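Long-range contact in glutathione peroxidase (Hypocrea jecorina, PDB 6VPD), which probably reduces hydroperoxides to alcohols at the expense of thioredoxin, as a glutathione peroxidase-like thioredoxin peroxidase: residues S25-G37 with A131-P143. Sequence-based numbering, arbitrary orientation.
Sequences SATSFFDFKVPDG and AHPLYKWLKKEKP
Phe-32 and Leu-134 bring their CA atoms within 6.4 Å, the closest such approach of the two segments, where the N-terminal segment 25-37 runs past the first turn of helix 133-141. The Phe-32 ring sits on that turn: Leu-134 CA makes a CH-pi contact over its face, 4.0 Å from the ring centroid, while Phe-32 CZ reaches Trp-137 CB at 3.4 Å. The Phe-32 and Trp-137 planes are inclined at 46°, with Phe-32 CE1 over one indole face and Glu-141 CG over the opposite one. Trp-137 extends its indole, CG anti to the backbone N (chi1 180°), alongside residues 27-29; its NE1 side meets Thr-27 CB at 3.6 Å, and its CZ3 corner lies at the edge of the Phe-29 ring. Leu-134 CD1 lies between the rings of Phe-32 and Phe-29, 3.7 Å from Phe-29 CD1, while CD2 turns toward Val-34 CG1 (3.9 Å). His-132 N-caps the helix, ND1 accepting from Leu-134 N at 2.9 Å nearly in the ring plane, orienting the imidazole so that its edge faces Lys-33 O. Phe-29 and Leu-138 continue inward onto Val-54 of strand 51-58. The contact thus packs the N-terminal β-hairpin, strands 33-35 and 41-43, and its lead-in against a helix covering the central sheet of the thioredoxin fold.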
loop_
_atom_site.group_PDB
_atom_site.type_symbol
_atom_site.label_atom_id
_atom_site.label_comp_id
_atom_site.label_asym_id
_atom_site.label_seq_id
_atom_site.Cartn_x
_atom_site.Cartn_y
_atom_site.Cartn_z
ATOM N N SER A 25 5.932 -8.901 25.627
ATOM C CA SER A 25 5.342 -9.426 26.857
ATOM C C SER A 25 5.798 -10.863 27.172
ATOM O O SER A 25 4.971 -11.697 27.554
ATOM C CB SER A 25 3.814 -9.380 26.767
ATOM O OG SER A 25 3.370 -9.859 25.508
ATOM N N ALA A 26 7.105 -11.139 26.995
ATOM C CA ALA A 26 7.760 -12.427 27.266
ATOM C C ALA A 26 7.189 -13.568 26.427
ATOM O O ALA A 26 7.706 -14.695 26.444
ATOM C CB ALA A 26 7.680 -12.782 28.754
ATOM N N THR A 27 6.118 -13.286 25.694
ATOM C CA THR A 27 5.616 -14.244 24.731
ATOM C C THR A 27 6.575 -14.324 23.550
ATOM O O THR A 27 7.285 -13.365 23.217
ATOM C CB THR A 27 4.220 -13.849 24.258
ATOM O OG1 THR A 27 3.508 -13.239 25.334
ATOM C CG2 THR A 27 3.445 -15.074 23.802
ATOM N N SER A 28 6.615 -15.494 22.938
ATOM C CA SER A 28 7.388 -15.722 21.742
ATOM C C SER A 28 6.446 -16.213 20.661
ATOM O O SER A 28 5.443 -16.878 20.944
ATOM C CB SER A 28 8.482 -16.744 21.957
ATOM O OG SER A 28 8.240 -17.867 21.125
ATOM N N PHE A 29 6.791 -15.877 19.422
ATOM C CA PHE A 29 5.998 -16.299 18.280
ATOM C C PHE A 29 5.762 -17.797 18.309
ATOM O O PHE A 29 4.670 -18.268 17.988
ATOM C CB PHE A 29 6.719 -15.865 16.996
ATOM C CG PHE A 29 6.136 -16.413 15.738
ATOM C CD1 PHE A 29 5.057 -15.790 15.122
ATOM C CD2 PHE A 29 6.698 -17.517 15.136
ATOM C CE1 PHE A 29 4.531 -16.280 13.926
ATOM C CE2 PHE A 29 6.177 -18.012 13.956
ATOM C CZ PHE A 29 5.095 -17.387 13.344
ATOM N N PHE A 30 6.756 -18.562 18.728
ATOM C CA PHE A 30 6.575 -20.010 18.711
ATOM C C PHE A 30 5.651 -20.527 19.828
ATOM O O PHE A 30 5.410 -21.743 19.887
ATOM C CB PHE A 30 7.947 -20.691 18.764
ATOM C CG PHE A 30 8.936 -20.162 17.732
ATOM C CD1 PHE A 30 8.800 -20.473 16.382
ATOM C CD2 PHE A 30 10.002 -19.355 18.119
ATOM C CE1 PHE A 30 9.712 -19.988 15.443
ATOM C CE2 PHE A 30 10.911 -18.870 17.188
ATOM C CZ PHE A 30 10.765 -19.191 15.850
ATOM N N ASP A 31 5.110 -19.648 20.687
ATOM C CA ASP A 31 4.058 -20.034 21.625
ATOM C C ASP A 31 2.703 -20.247 20.944
ATOM O O ASP A 31 1.788 -20.800 21.568
ATOM C CB ASP A 31 3.886 -18.972 22.734
ATOM C CG ASP A 31 5.105 -18.865 23.672
ATOM O OD1 ASP A 31 5.944 -19.786 23.645
ATOM O OD2 ASP A 31 5.221 -17.868 24.434
ATOM N N PHE A 32 2.535 -19.820 19.696
ATOM C CA PHE A 32 1.191 -19.739 19.144
ATOM C C PHE A 32 0.855 -20.990 18.343
ATOM O O PHE A 32 1.735 -21.721 17.887
ATOM C CB PHE A 32 1.041 -18.508 18.263
ATOM C CG PHE A 32 0.855 -17.226 19.022
ATOM C CD1 PHE A 32 1.947 -16.478 19.418
ATOM C CD2 PHE A 32 -0.429 -16.753 19.316
ATOM C CE1 PHE A 32 1.768 -15.295 20.119
ATOM C CE2 PHE A 32 -0.613 -15.573 20.003
ATOM C CZ PHE A 32 0.485 -14.842 20.404
ATOM N N LYS A 33 -0.444 -21.234 18.201
ATOM C CA LYS A 33 -0.993 -22.277 17.346
ATOM C C LYS A 33 -1.893 -21.609 16.317
ATOM O O LYS A 33 -2.550 -20.610 16.617
ATOM C CB LYS A 33 -1.800 -23.317 18.151
ATOM C CG LYS A 33 -1.021 -24.050 19.225
ATOM C CD LYS A 33 -1.051 -23.285 20.554
ATOM C CE LYS A 33 -0.195 -23.987 21.614
ATOM N NZ LYS A 33 -0.519 -23.524 23.008
ATOM N N VAL A 34 -1.913 -22.152 15.105
ATOM C CA VAL A 34 -2.681 -21.589 13.994
ATOM C C VAL A 34 -3.270 -22.732 13.185
ATOM O O VAL A 34 -2.736 -23.854 13.185
ATOM C CB VAL A 34 -1.803 -20.702 13.086
ATOM C CG1 VAL A 34 -1.314 -19.452 13.812
ATOM C CG2 VAL A 34 -0.625 -21.511 12.584
ATOM N N PRO A 35 -4.361 -22.483 12.460
ATOM C CA PRO A 35 -4.909 -23.525 11.583
ATOM C C PRO A 35 -4.213 -23.539 10.235
ATOM O O PRO A 35 -3.942 -22.490 9.647
ATOM C CB PRO A 35 -6.374 -23.112 11.427
ATOM C CG PRO A 35 -6.289 -21.611 11.434
ATOM C CD PRO A 35 -5.185 -21.260 12.428
ATOM N N ASP A 36 -3.927 -24.740 9.737
ATOM C CA ASP A 36 -3.492 -24.831 8.352
ATOM C C ASP A 36 -4.716 -24.867 7.441
ATOM O O ASP A 36 -5.859 -24.816 7.897
ATOM C CB ASP A 36 -2.586 -26.043 8.131
ATOM C CG ASP A 36 -3.207 -27.343 8.612
ATOM O OD1 ASP A 36 -4.453 -27.437 8.661
ATOM O OD2 ASP A 36 -2.440 -28.277 8.936
ATOM N N GLY A 37 -4.469 -24.964 6.133
ATOM C CA GLY A 37 -5.566 -24.939 5.174
ATOM C C GLY A 37 -6.667 -25.928 5.504
ATOM O O GLY A 37 -7.853 -25.583 5.508
ATOM N N ALA A 131 -9.745 -10.784 15.253
ATOM C CA ALA A 131 -8.457 -11.130 14.664
ATOM C C ALA A 131 -7.857 -12.337 15.374
ATOM O O ALA A 131 -8.001 -12.498 16.588
ATOM C CB ALA A 131 -7.489 -9.948 14.738
ATOM N N HIS A 132 -7.172 -13.184 14.616
ATOM C CA HIS A 132 -6.546 -14.340 15.235
ATOM C C HIS A 132 -5.579 -13.879 16.324
ATOM O O HIS A 132 -4.865 -12.884 16.134
ATOM C CB HIS A 132 -5.814 -15.182 14.192
ATOM C CG HIS A 132 -5.310 -16.478 14.737
ATOM N ND1 HIS A 132 -4.246 -16.547 15.609
ATOM C CD2 HIS A 132 -5.755 -17.747 14.579
ATOM C CE1 HIS A 132 -4.046 -17.809 15.950
ATOM N NE2 HIS A 132 -4.948 -18.555 15.340
ATOM N N PRO A 133 -5.540 -14.558 17.479
ATOM C CA PRO A 133 -4.642 -14.107 18.563
ATOM C C PRO A 133 -3.218 -13.873 18.108
ATOM O O PRO A 133 -2.575 -12.935 18.592
ATOM C CB PRO A 133 -4.726 -15.247 19.595
ATOM C CG PRO A 133 -6.073 -15.853 19.371
ATOM C CD PRO A 133 -6.371 -15.710 17.885
ATOM N N LEU A 134 -2.711 -14.683 17.173
ATOM C CA LEU A 134 -1.367 -14.458 16.644
ATOM C C LEU A 134 -1.201 -13.037 16.101
ATOM O O LEU A 134 -0.214 -12.357 16.405
ATOM C CB LEU A 134 -1.057 -15.479 15.552
ATOM C CG LEU A 134 0.268 -15.152 14.849
ATOM C CD1 LEU A 134 1.474 -15.226 15.816
ATOM C CD2 LEU A 134 0.488 -15.982 13.585
ATOM N N TYR A 135 -2.153 -12.579 15.279
ATOM C CA TYR A 135 -2.038 -11.246 14.693
ATOM C C TYR A 135 -2.265 -10.141 15.713
ATOM O O TYR A 135 -1.694 -9.052 15.569
ATOM C CB TYR A 135 -3.003 -11.085 13.520
ATOM C CG TYR A 135 -2.309 -11.432 12.244
ATOM C CD1 TYR A 135 -1.618 -10.474 11.542
ATOM C CD2 TYR A 135 -2.268 -12.742 11.792
ATOM C CE1 TYR A 135 -0.940 -10.787 10.390
ATOM C CE2 TYR A 135 -1.581 -13.072 10.630
ATOM C CZ TYR A 135 -0.925 -12.084 9.933
ATOM O OH TYR A 135 -0.242 -12.391 8.787
ATOM N N LYS A 136 -3.086 -10.378 16.741
ATOM C CA LYS A 136 -3.153 -9.400 17.820
ATOM C C LYS A 136 -1.777 -9.202 18.456
ATOM O O LYS A 136 -1.364 -8.070 18.737
ATOM C CB LYS A 136 -4.190 -9.830 18.852
ATOM C CG LYS A 136 -5.625 -9.695 18.351
ATOM C CD LYS A 136 -6.639 -9.937 19.455
ATOM C CE LYS A 136 -8.069 -10.033 18.869
ATOM N NZ LYS A 136 -9.106 -10.259 19.918
ATOM N N TRP A 137 -1.026 -10.289 18.626
ATOM C CA TRP A 137 0.315 -10.183 19.186
ATOM C C TRP A 137 1.283 -9.508 18.212
ATOM O O TRP A 137 2.002 -8.576 18.595
ATOM C CB TRP A 137 0.808 -11.572 19.581
ATOM C CG TRP A 137 2.178 -11.599 20.164
ATOM C CD1 TRP A 137 2.532 -11.317 21.457
ATOM C CD2 TRP A 137 3.387 -11.956 19.483
ATOM N NE1 TRP A 137 3.883 -11.480 21.617
ATOM C CE2 TRP A 137 4.433 -11.869 20.419
ATOM C CE3 TRP A 137 3.682 -12.359 18.179
ATOM C CZ2 TRP A 137 5.753 -12.159 20.087
ATOM C CZ3 TRP A 137 4.988 -12.623 17.847
ATOM C CH2 TRP A 137 6.006 -12.526 18.794
ATOM N N LEU A 138 1.325 -9.972 16.947
ATOM C CA LEU A 138 2.221 -9.373 15.954
ATOM C C LEU A 138 2.034 -7.860 15.854
ATOM O O LEU A 138 3.005 -7.115 15.711
ATOM C CB LEU A 138 1.999 -10.004 14.574
ATOM C CG LEU A 138 2.530 -11.419 14.323
ATOM C CD1 LEU A 138 2.215 -11.863 12.914
ATOM C CD2 LEU A 138 4.012 -11.544 14.594
ATOM N N LYS A 139 0.788 -7.388 15.936
ATOM C CA LYS A 139 0.508 -5.973 15.705
ATOM C C LYS A 139 0.973 -5.103 16.874
ATOM O O LYS A 139 1.606 -4.064 16.654
ATOM C CB LYS A 139 -0.987 -5.798 15.412
ATOM C CG LYS A 139 -1.364 -6.118 13.940
ATOM C CD LYS A 139 -2.734 -6.767 13.792
ATOM C CE LYS A 139 -3.866 -5.845 14.128
ATOM N NZ LYS A 139 -5.081 -6.622 14.460
ATOM N N LYS A 140 0.680 -5.516 18.119
ATOM C CA LYS A 140 1.215 -4.843 19.302
ATOM C C LYS A 140 2.733 -4.875 19.323
ATOM O O LYS A 140 3.378 -3.874 19.652
ATOM C CB LYS A 140 0.696 -5.503 20.587
ATOM C CG LYS A 140 -0.788 -5.317 20.861
ATOM C CD LYS A 140 -1.103 -3.876 21.212
ATOM C CE LYS A 140 -2.589 -3.662 21.402
ATOM N NZ LYS A 140 -2.921 -2.217 21.506
ATOM N N GLU A 141 3.325 -6.032 19.009
ATOM C CA GLU A 141 4.775 -6.192 19.134
ATOM C C GLU A 141 5.545 -5.338 18.140
ATOM O O GLU A 141 6.692 -4.965 18.405
ATOM C CB GLU A 141 5.154 -7.656 18.967
ATOM C CG GLU A 141 4.804 -8.470 20.198
ATOM C CD GLU A 141 5.507 -7.955 21.460
ATOM O OE1 GLU A 141 4.816 -7.682 22.470
ATOM O OE2 GLU A 141 6.757 -7.812 21.433
ATOM N N LYS A 142 4.957 -5.027 16.992
ATOM C CA LYS A 142 5.628 -4.216 15.984
ATOM C C LYS A 142 4.569 -3.369 15.294
ATOM O O LYS A 142 3.993 -3.768 14.274
ATOM C CB LYS A 142 6.393 -5.082 14.989
ATOM C CG LYS A 142 7.415 -4.302 14.174
ATOM C CD LYS A 142 8.747 -4.179 14.863
ATOM C CE LYS A 142 9.642 -3.252 14.064
ATOM N NZ LYS A 142 10.789 -2.709 14.870
ATOM N N PRO A 143 4.254 -2.207 15.863
ATOM C CA PRO A 143 3.273 -1.323 15.239
ATOM C C PRO A 143 3.724 -0.846 13.874
ATOM O O PRO A 143 4.916 -0.671 13.609
ATOM C CB PRO A 143 3.181 -0.172 16.228
ATOM C CG PRO A 143 3.485 -0.845 17.524
ATOM C CD PRO A 143 4.576 -1.770 17.227
#